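Local coordinates for universal stress protein A-like protein (Arabidopsis thaliana, PDB 2GM3), which binds AMP, as a member of the universal stress protein A family, although its precise cellular role is not established, at residues Asp126-Ser132 against Cys156-Lys162; Pro112-Cys117 against Val146-Cys150; Ala14-Lys18 against Asp171-Asp175. All coordinates share one frame; numbering follows the deposited sequence.

Contact 1: Asp126-Ser132 against Cys156-Lys162; sequences DFLVVGS and CPVMTIK. With AMP (adenosine monophosphate), chain G.
L128 and V158, V129 and M159, V130 and T160, and G131 and I161 stand abreast on two parallel strands whose axes come within 4.5 Å at an angle of 31°. The peptide bonds alternate across the gap in the classic parallel pattern: L128 N donates to P157 O and L128 O accepts from M159 N, both at 2.8 Å, and V130 N and O repeat this with M159 O and I161 N. All four bonds are nearly straight. Side chains then sort to the two faces of the sheet. On one, shared by L128 and V158, CG2 of V130 and CG2 of T160 lie side by side at 3.7 Å; I116, C150 and V151 of the helices 112-123 and 146-153 cover this face. On the other, V129 has CG1 anti to its backbone N (chi1 179°), which carries that methyl to 3.4 Å from I161 CD1, while CG2 leans on CB of selenomethionine M159. Helix 25-39 closes over V129 and I161. The two strands, joined through helix 146-153, form a beta-alpha-beta crossover in the five-stranded parallel sheet of the universal stress protein fold, and the glycine-rich G-2X-G-9X-G(S/T) nucleotide-binding motif of this family begins at G131. There the backbone N donates to O2' of AMP at 3.0 Å, and the ribose O3' lies where a side chain on this residue would stand. Before the strand, C156 SG rests 3.8 Å from L128 CB. F127 sets its CB 3.6 Å from P157 CB, and its ring edge receives the CB of M159. V158, M159 and T160 pair antiparallel with a strand of the second subunit, whose V151 O also accepts from K162 NZ.

Contact 2: Pro112-Cys117 against Val146-Cys150; sequences PKDVIC and VSAFC. With AMP (adenosine monophosphate), chain G.
F149 and K113 make the broadest meeting between these two helices, which run at 36° to one another with axes 9.1 Å apart. The aliphatic part of the lysine crosses the phenylalanine at about a right angle. Its CD sits over one face of the ring, 3.7 Å from the centroid, as a CH-pi contact displaced toward the rim, while K113 CB approaches F149 CD2 to 3.5 Å. This posture depends on the lysine chi1 of 45°, which places CG between the backbone N and the carbonyl carbon and lets the chain run across the ring. The ammonium group continues past it: NZ is too far from the centroid for more than a weak cation-pi attraction, and its salt-bridge partner is D111. Obliquely to the same ring stand OD1 of D114, 3.5 Å from CZ of F149, and the SG of C117, a sulfur-aromatic contact. One turn back along its helix, V146 provides the third large surface. V146 CG1, anti to the backbone N, touches both I116 CD1, at 3.5 Å, and the ribose O4' of AMP, at 3.3 Å, so a single methyl belongs to both the helix packing and the nucleotide pocket. I116 also lays CG2 against the SG of C150 at 3.6 Å. The start of helix 146-153 meets the phosphate: S147 gives both its backbone N and its OG to O3P, the hydroxyl at 2.5 Å, and V146 N reaches O1P only weakly. No hydrogen bond joins the two helices directly; they cohere through carbon, sulfur and ring contacts, while the polar groups at the first turn of helix 146-153 serve the phosphate, whose negative charge the amino end of a helix would be expected to favour.

Contact 3: Ala14-Lys18 against Asp171-Asp175; sequences ASTIK and DPADD
T16, with a chi1 of 64°, holds OG1 between its backbone N and its carbonyl carbon, and S15, with a chi1 of 157°, swings OG beside its own carbonyl carbon; both hydroxyls thereby face the terminal carboxylate of D175. Three donors converge on one oxygen of that group. OXT accepts from T16 N at 2.6 Å, from T16 OG1 at 3.3 Å, and from I17 N at 3.2 Å with a bent N-H...O angle of 142°. The I17 N-H is shared, since it also points to S15 OG at 3.0 Å. S15 OG accepts in addition from K18 N at 2.6 Å, so the serine forms both an ST turn and an ST motif that curls residues 15-18 so that the T16 and I17 amides point at the carboxylate. This is the loop leading from strand 6-11 to helix 25-39 of the universal stress protein fold, and the chain terminus, arriving after the last strand, docks into it. An alanine in place of S15 would remove the acceptor from K18 N and from half of the forked I17 bond, and would probably let the turn relax and present its amides to OXT less precisely. The side chain of I17 reaches over the same group, with CG1 3.2 Å from D175 OXT, and the side chains of I17 and D174 cross at about a right angle, with I17 CG2 3.9 Å from D174 OD2. Just before D175 in the chain, D171 to D174 make a type I beta turn, reinforced by an Asx turn in which D171 OD1 takes A173 N from above the carboxylate plane. The D175 side chain turns to other partners: OD1 accepts from the hydroxyl of S26, a residue of the AMP site, and OD2 forms a salt bridge with R163.

In the fold
Contacts 1 and 2 interlock: their segments alternate along the chain and their centres lie 10 Å apart. L128 CD2 packs 3.5 Å from I116 CG2, and S132 OG and S147 OG, 3.2 Å apart, are probably joined by a weak hydrogen bond. Both touch AMP: contact 1 bonds to the ribose through G131 N, and contact 2 meets the phosphate, the ribose ring oxygen and the adenine. Contact 3 closes a loop of chain that encloses both, and its centre is about 19 Å from that of contact 1 and 18 Å from that of contact 2. It touches neither, yet the D175 side chain comes within about 5 Å of AMP, beside S26 and R133.

Contact 1: Asp126-Ser132 against Cys156-Lys162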
# COMPACT_ATOMS: atom_id res chain seq x y z
N ASP A 126 3.04 -7.67 -7.66
CA ASP A 126 1.65 -7.55 -7.37
C ASP A 126 1.42 -6.23 -6.65
O ASP A 126 0.42 -5.57 -6.90
CB ASP A 126 1.18 -8.74 -6.57
CG ASP A 126 1.26 -10.03 -7.36
OD1 ASP A 126 0.55 -10.18 -8.37
OD2 ASP A 126 2.05 -10.90 -6.96
N PHE A 127 2.34 -5.86 -5.76
CA PHE A 127 2.35 -4.55 -5.20
C PHE A 127 3.71 -4.00 -4.83
O PHE A 127 4.69 -4.75 -4.74
CB PHE A 127 1.36 -4.41 -4.04
CG PHE A 127 1.69 -5.18 -2.79
CD1 PHE A 127 2.10 -4.50 -1.65
CD2 PHE A 127 1.50 -6.56 -2.72
CE1 PHE A 127 2.36 -5.20 -0.45
CE2 PHE A 127 1.75 -7.25 -1.56
CZ PHE A 127 2.18 -6.58 -0.42
N LEU A 128 3.75 -2.69 -4.60
CA LEU A 128 4.95 -1.95 -4.22
C LEU A 128 4.82 -1.47 -2.78
O LEU A 128 3.82 -0.85 -2.41
CB LEU A 128 5.08 -0.74 -5.17
CG LEU A 128 6.14 0.33 -4.91
CD1 LEU A 128 7.53 -0.32 -4.86
CD2 LEU A 128 6.10 1.40 -5.95
N VAL A 129 5.82 -1.76 -1.97
CA VAL A 129 5.91 -1.20 -0.63
C VAL A 129 7.00 -0.11 -0.60
O VAL A 129 8.14 -0.35 -1.01
CB VAL A 129 6.26 -2.27 0.40
CG1 VAL A 129 6.37 -1.66 1.77
CG2 VAL A 129 5.25 -3.41 0.41
N VAL A 130 6.63 1.07 -0.13
CA VAL A 130 7.57 2.13 0.09
C VAL A 130 7.33 2.61 1.49
O VAL A 130 6.18 2.62 1.97
CB VAL A 130 7.39 3.33 -0.93
CG1 VAL A 130 7.80 2.90 -2.35
CG2 VAL A 130 5.95 3.85 -0.94
N GLY A 131 8.41 2.99 2.15
CA GLY A 131 8.33 3.72 3.38
C GLY A 131 7.94 5.14 3.01
O GLY A 131 7.82 5.45 1.83
N SER A 132 7.71 5.98 4.01
CA SER A 132 7.36 7.36 3.77
C SER A 132 7.72 8.17 5.00
O SER A 132 7.49 7.73 6.12
CB SER A 132 5.88 7.49 3.47
OG SER A 132 5.49 8.86 3.54
N CYS A 156 0.94 -0.47 -10.20
CA CYS A 156 0.52 -1.56 -9.35
C CYS A 156 0.04 -0.92 -8.05
O CYS A 156 0.30 0.26 -7.81
CB CYS A 156 1.70 -2.48 -9.08
SG CYS A 156 2.91 -1.69 -8.10
N PRO A 157 -0.66 -1.68 -7.19
CA PRO A 157 -0.97 -1.24 -5.83
C PRO A 157 0.26 -0.78 -5.06
O PRO A 157 1.34 -1.37 -5.18
CB PRO A 157 -1.51 -2.50 -5.16
CG PRO A 157 -2.21 -3.22 -6.33
CD PRO A 157 -1.27 -2.99 -7.50
N VAL A 158 0.11 0.29 -4.30
CA VAL A 158 1.19 0.84 -3.52
C VAL A 158 0.78 0.88 -2.05
O VAL A 158 -0.29 1.34 -1.72
CB VAL A 158 1.60 2.30 -4.01
CG1 VAL A 158 2.83 2.76 -3.28
CG2 VAL A 158 1.89 2.32 -5.51
N MSE A 159 1.65 0.36 -1.20
CA MSE A 159 1.46 0.34 0.21
C MSE A 159 2.47 1.35 0.71
O MSE A 159 3.68 1.17 0.49
CB MSE A 159 1.85 -1.04 0.73
CG MSE A 159 1.84 -1.12 2.24
SE MSE A 159 0.01 -1.07 2.89
CE MSE A 159 -0.33 -2.84 2.70
N THR A 160 2.00 2.41 1.36
CA THR A 160 2.89 3.39 1.96
C THR A 160 2.83 3.21 3.47
O THR A 160 1.74 3.29 4.06
CB THR A 160 2.53 4.87 1.63
OG1 THR A 160 1.17 5.10 1.95
CG2 THR A 160 2.64 5.13 0.20
N ILE A 161 4.00 2.97 4.08
CA ILE A 161 4.13 2.77 5.51
C ILE A 161 5.00 3.86 6.07
O ILE A 161 6.10 4.05 5.59
CB ILE A 161 4.76 1.37 5.81
CG1 ILE A 161 3.90 0.26 5.19
CG2 ILE A 161 4.95 1.15 7.34
CD1 ILE A 161 4.63 -0.84 4.62
N LYS A 162 4.48 4.56 7.07
CA LYS A 162 5.16 5.64 7.76
C LYS A 162 5.81 5.07 8.99
O LYS A 162 5.46 3.99 9.42
CB LYS A 162 4.21 6.74 8.20
CG LYS A 162 3.70 7.58 7.04
CD LYS A 162 2.45 8.38 7.48
CE LYS A 162 1.70 8.97 6.29
NZ LYS A 162 0.17 8.90 6.51
P AMP G . 9.67 9.59 0.91
O1P AMP G . 10.74 10.10 0.12
O2P AMP G . 9.80 9.83 2.37
O3P AMP G . 8.31 9.85 0.46
O5' AMP G . 9.71 8.00 0.84
C5' AMP G . 10.81 7.30 1.37
C4' AMP G . 10.76 5.93 0.74
O4' AMP G . 11.04 5.98 -0.70
C3' AMP G . 11.80 4.99 1.30
O3' AMP G . 11.26 4.42 2.53
C2' AMP G . 11.87 3.95 0.20
O2' AMP G . 10.80 3.01 0.38
C1' AMP G . 11.66 4.76 -1.08
N9 AMP G . 12.97 5.21 -1.57
C8 AMP G . 13.57 6.41 -1.36
N7 AMP G . 14.77 6.41 -1.98
C5 AMP G . 14.91 5.24 -2.61
C6 AMP G . 15.89 4.66 -3.42
N6 AMP G . 17.01 5.28 -3.74
N1 AMP G . 15.68 3.44 -3.88
C2 AMP G . 14.60 2.74 -3.61
N3 AMP G . 13.64 3.24 -2.85
C4 AMP G . 13.76 4.49 -2.35

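Contact 2: Pro112-Cys117 against Val146-Cys150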
# COMPACT_ATOMS: atom_id res chain seq x y z
N PRO A 112 15.43 7.85 -8.36
CA PRO A 112 14.71 6.81 -7.62
C PRO A 112 13.20 6.69 -7.91
O PRO A 112 12.73 5.59 -8.18
CB PRO A 112 14.99 7.13 -6.14
CG PRO A 112 16.31 7.81 -6.18
CD PRO A 112 16.30 8.63 -7.46
N LYS A 113 12.45 7.79 -7.88
CA LYS A 113 11.00 7.70 -8.08
C LYS A 113 10.64 7.24 -9.51
O LYS A 113 9.73 6.42 -9.69
CB LYS A 113 10.33 9.02 -7.75
CG LYS A 113 11.03 10.18 -8.32
CD LYS A 113 10.13 11.35 -8.43
CE LYS A 113 10.59 12.29 -9.50
NZ LYS A 113 11.49 13.25 -8.86
N ASP A 114 11.35 7.77 -10.50
CA ASP A 114 11.18 7.37 -11.89
C ASP A 114 11.51 5.89 -12.08
O ASP A 114 10.76 5.14 -12.73
CB ASP A 114 12.08 8.23 -12.83
CG ASP A 114 11.50 9.62 -13.14
OD1 ASP A 114 10.27 9.83 -12.96
OD2 ASP A 114 12.27 10.51 -13.60
N VAL A 115 12.64 5.48 -11.52
CA VAL A 115 13.15 4.12 -11.70
C VAL A 115 12.26 3.10 -11.01
O VAL A 115 11.96 2.05 -11.59
CB VAL A 115 14.63 3.96 -11.21
CG1 VAL A 115 15.00 2.51 -11.12
CG2 VAL A 115 15.56 4.66 -12.15
N ILE A 116 11.83 3.41 -9.79
CA ILE A 116 10.89 2.53 -9.08
C ILE A 116 9.68 2.27 -9.96
O ILE A 116 9.28 1.10 -10.12
CB ILE A 116 10.38 3.14 -7.76
CG1 ILE A 116 11.54 3.30 -6.77
CG2 ILE A 116 9.23 2.30 -7.17
CD1 ILE A 116 11.14 4.02 -5.51
N CYS A 117 9.13 3.32 -10.56
CA CYS A 117 8.00 3.19 -11.47
C CYS A 117 8.33 2.43 -12.74
O CYS A 117 7.50 1.66 -13.23
CB CYS A 117 7.38 4.56 -11.80
SG CYS A 117 6.50 5.24 -10.38
N VAL A 146 9.64 10.71 -2.95
CA VAL A 146 9.52 9.38 -3.55
C VAL A 146 8.17 8.68 -3.38
O VAL A 146 7.53 8.30 -4.37
CB VAL A 146 10.70 8.43 -3.13
CG1 VAL A 146 10.54 7.08 -3.82
CG2 VAL A 146 12.03 9.04 -3.50
N SER A 147 7.75 8.48 -2.13
CA SER A 147 6.55 7.70 -1.84
C SER A 147 5.32 8.30 -2.50
O SER A 147 4.50 7.55 -3.02
CB SER A 147 6.32 7.50 -0.34
OG SER A 147 6.03 8.74 0.34
N ALA A 148 5.17 9.62 -2.48
CA ALA A 148 4.01 10.27 -3.10
C ALA A 148 4.01 10.10 -4.62
O ALA A 148 2.96 9.97 -5.23
CB ALA A 148 3.98 11.76 -2.75
N PHE A 149 5.18 10.14 -5.24
CA PHE A 149 5.28 9.91 -6.68
C PHE A 149 4.88 8.50 -7.05
O PHE A 149 4.15 8.29 -8.01
CB PHE A 149 6.70 10.18 -7.18
CG PHE A 149 6.84 10.18 -8.67
CD1 PHE A 149 6.62 11.35 -9.41
CD2 PHE A 149 7.23 9.02 -9.34
CE1 PHE A 149 6.77 11.36 -10.81
CE2 PHE A 149 7.38 9.02 -10.74
CZ PHE A 149 7.16 10.19 -11.47
N CYS A 150 5.33 7.53 -6.26
CA CYS A 150 4.97 6.14 -6.50
C CYS A 150 3.45 5.86 -6.42
O CYS A 150 2.87 5.23 -7.33
CB CYS A 150 5.79 5.23 -5.58
SG CYS A 150 7.58 5.32 -5.97
P AMP G . 9.67 9.59 0.91
O1P AMP G . 10.74 10.10 0.12
O2P AMP G . 9.80 9.83 2.37
O3P AMP G . 8.31 9.85 0.46
O5' AMP G . 9.71 8.00 0.84
C5' AMP G . 10.81 7.30 1.37
C4' AMP G . 10.76 5.93 0.74
O4' AMP G . 11.04 5.98 -0.70
C3' AMP G . 11.80 4.99 1.30
O3' AMP G . 11.26 4.42 2.53
C2' AMP G . 11.87 3.95 0.20
O2' AMP G . 10.80 3.01 0.38
C1' AMP G . 11.66 4.76 -1.08
N9 AMP G . 12.97 5.21 -1.57
C8 AMP G . 13.57 6.41 -1.36
N7 AMP G . 14.77 6.41 -1.98
C5 AMP G . 14.91 5.24 -2.61
C6 AMP G . 15.89 4.66 -3.42
N6 AMP G . 17.01 5.28 -3.74
N1 AMP G . 15.68 3.44 -3.88
C2 AMP G . 14.60 2.74 -3.61
N3 AMP G . 13.64 3.24 -2.85
C4 AMP G . 13.76 4.49 -2.35

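Contact 3: Ala14-Lys18 against Asp171-Asp175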
# COMPACT_ATOMS: atom_id res chain seq x y z
N ALA A 14 19.28 3.93 1.68
CA ALA A 14 20.22 4.08 2.78
C ALA A 14 19.80 5.22 3.69
O ALA A 14 19.18 6.16 3.24
CB ALA A 14 21.63 4.31 2.22
N SER A 15 20.14 5.14 4.97
CA SER A 15 19.87 6.24 5.88
C SER A 15 20.87 7.34 5.67
O SER A 15 22.02 7.07 5.31
CB SER A 15 19.95 5.77 7.32
OG SER A 15 20.19 6.88 8.15
N THR A 16 20.45 8.59 5.89
CA THR A 16 21.39 9.72 5.84
C THR A 16 21.82 10.19 7.23
O THR A 16 22.74 11.00 7.34
CB THR A 16 20.87 10.92 4.99
OG1 THR A 16 19.70 11.46 5.61
CG2 THR A 16 20.52 10.47 3.57
N ILE A 17 21.16 9.70 8.29
CA ILE A 17 21.53 10.06 9.65
C ILE A 17 22.19 8.89 10.35
O ILE A 17 23.18 9.07 11.07
CB ILE A 17 20.32 10.51 10.50
CG1 ILE A 17 19.04 9.77 10.07
CG2 ILE A 17 20.19 12.07 10.48
CD1 ILE A 17 18.26 9.18 11.22
N LYS A 18 21.64 7.70 10.15
CA LYS A 18 22.25 6.48 10.68
C LYS A 18 23.53 6.25 9.90
O LYS A 18 23.54 6.39 8.68
CB LYS A 18 21.32 5.26 10.52
CG LYS A 18 20.01 5.35 11.31
CD LYS A 18 19.44 3.98 11.69
CE LYS A 18 19.32 3.88 13.24
NZ LYS A 18 18.99 2.47 13.71
N ASP A 171 13.62 16.03 13.00
CA ASP A 171 13.40 16.57 11.67
C ASP A 171 12.96 15.42 10.77
O ASP A 171 13.74 14.52 10.47
CB ASP A 171 14.65 17.25 11.13
CG ASP A 171 14.48 17.79 9.72
OD1 ASP A 171 13.45 17.52 9.06
OD2 ASP A 171 15.40 18.50 9.27
N PRO A 172 11.69 15.44 10.34
CA PRO A 172 11.14 14.29 9.62
C PRO A 172 11.80 14.03 8.26
O PRO A 172 11.71 12.88 7.72
CB PRO A 172 9.66 14.64 9.45
CG PRO A 172 9.38 15.79 10.37
CD PRO A 172 10.69 16.51 10.53
N ALA A 173 12.48 15.04 7.73
CA ALA A 173 13.20 14.89 6.45
C ALA A 173 14.34 13.89 6.59
O ALA A 173 14.68 13.19 5.65
CB ALA A 173 13.70 16.26 5.93
N ASP A 174 14.91 13.84 7.80
CA ASP A 174 15.93 12.88 8.18
C ASP A 174 15.41 11.48 8.13
O ASP A 174 14.32 11.19 8.62
CB ASP A 174 16.38 13.14 9.62
CG ASP A 174 17.11 14.44 9.76
OD1 ASP A 174 16.92 15.13 10.80
OD2 ASP A 174 17.86 14.79 8.83
N ASP A 175 16.22 10.60 7.57
CA ASP A 175 15.85 9.22 7.38
C ASP A 175 17.14 8.40 7.40
O ASP A 175 17.13 7.20 7.74
CB ASP A 175 15.08 9.03 6.08
CG ASP A 175 14.07 7.88 6.13
OD1 ASP A 175 13.50 7.54 5.09
OD2 ASP A 175 13.84 7.31 7.22
OXT ASP A 175 18.23 8.96 7.13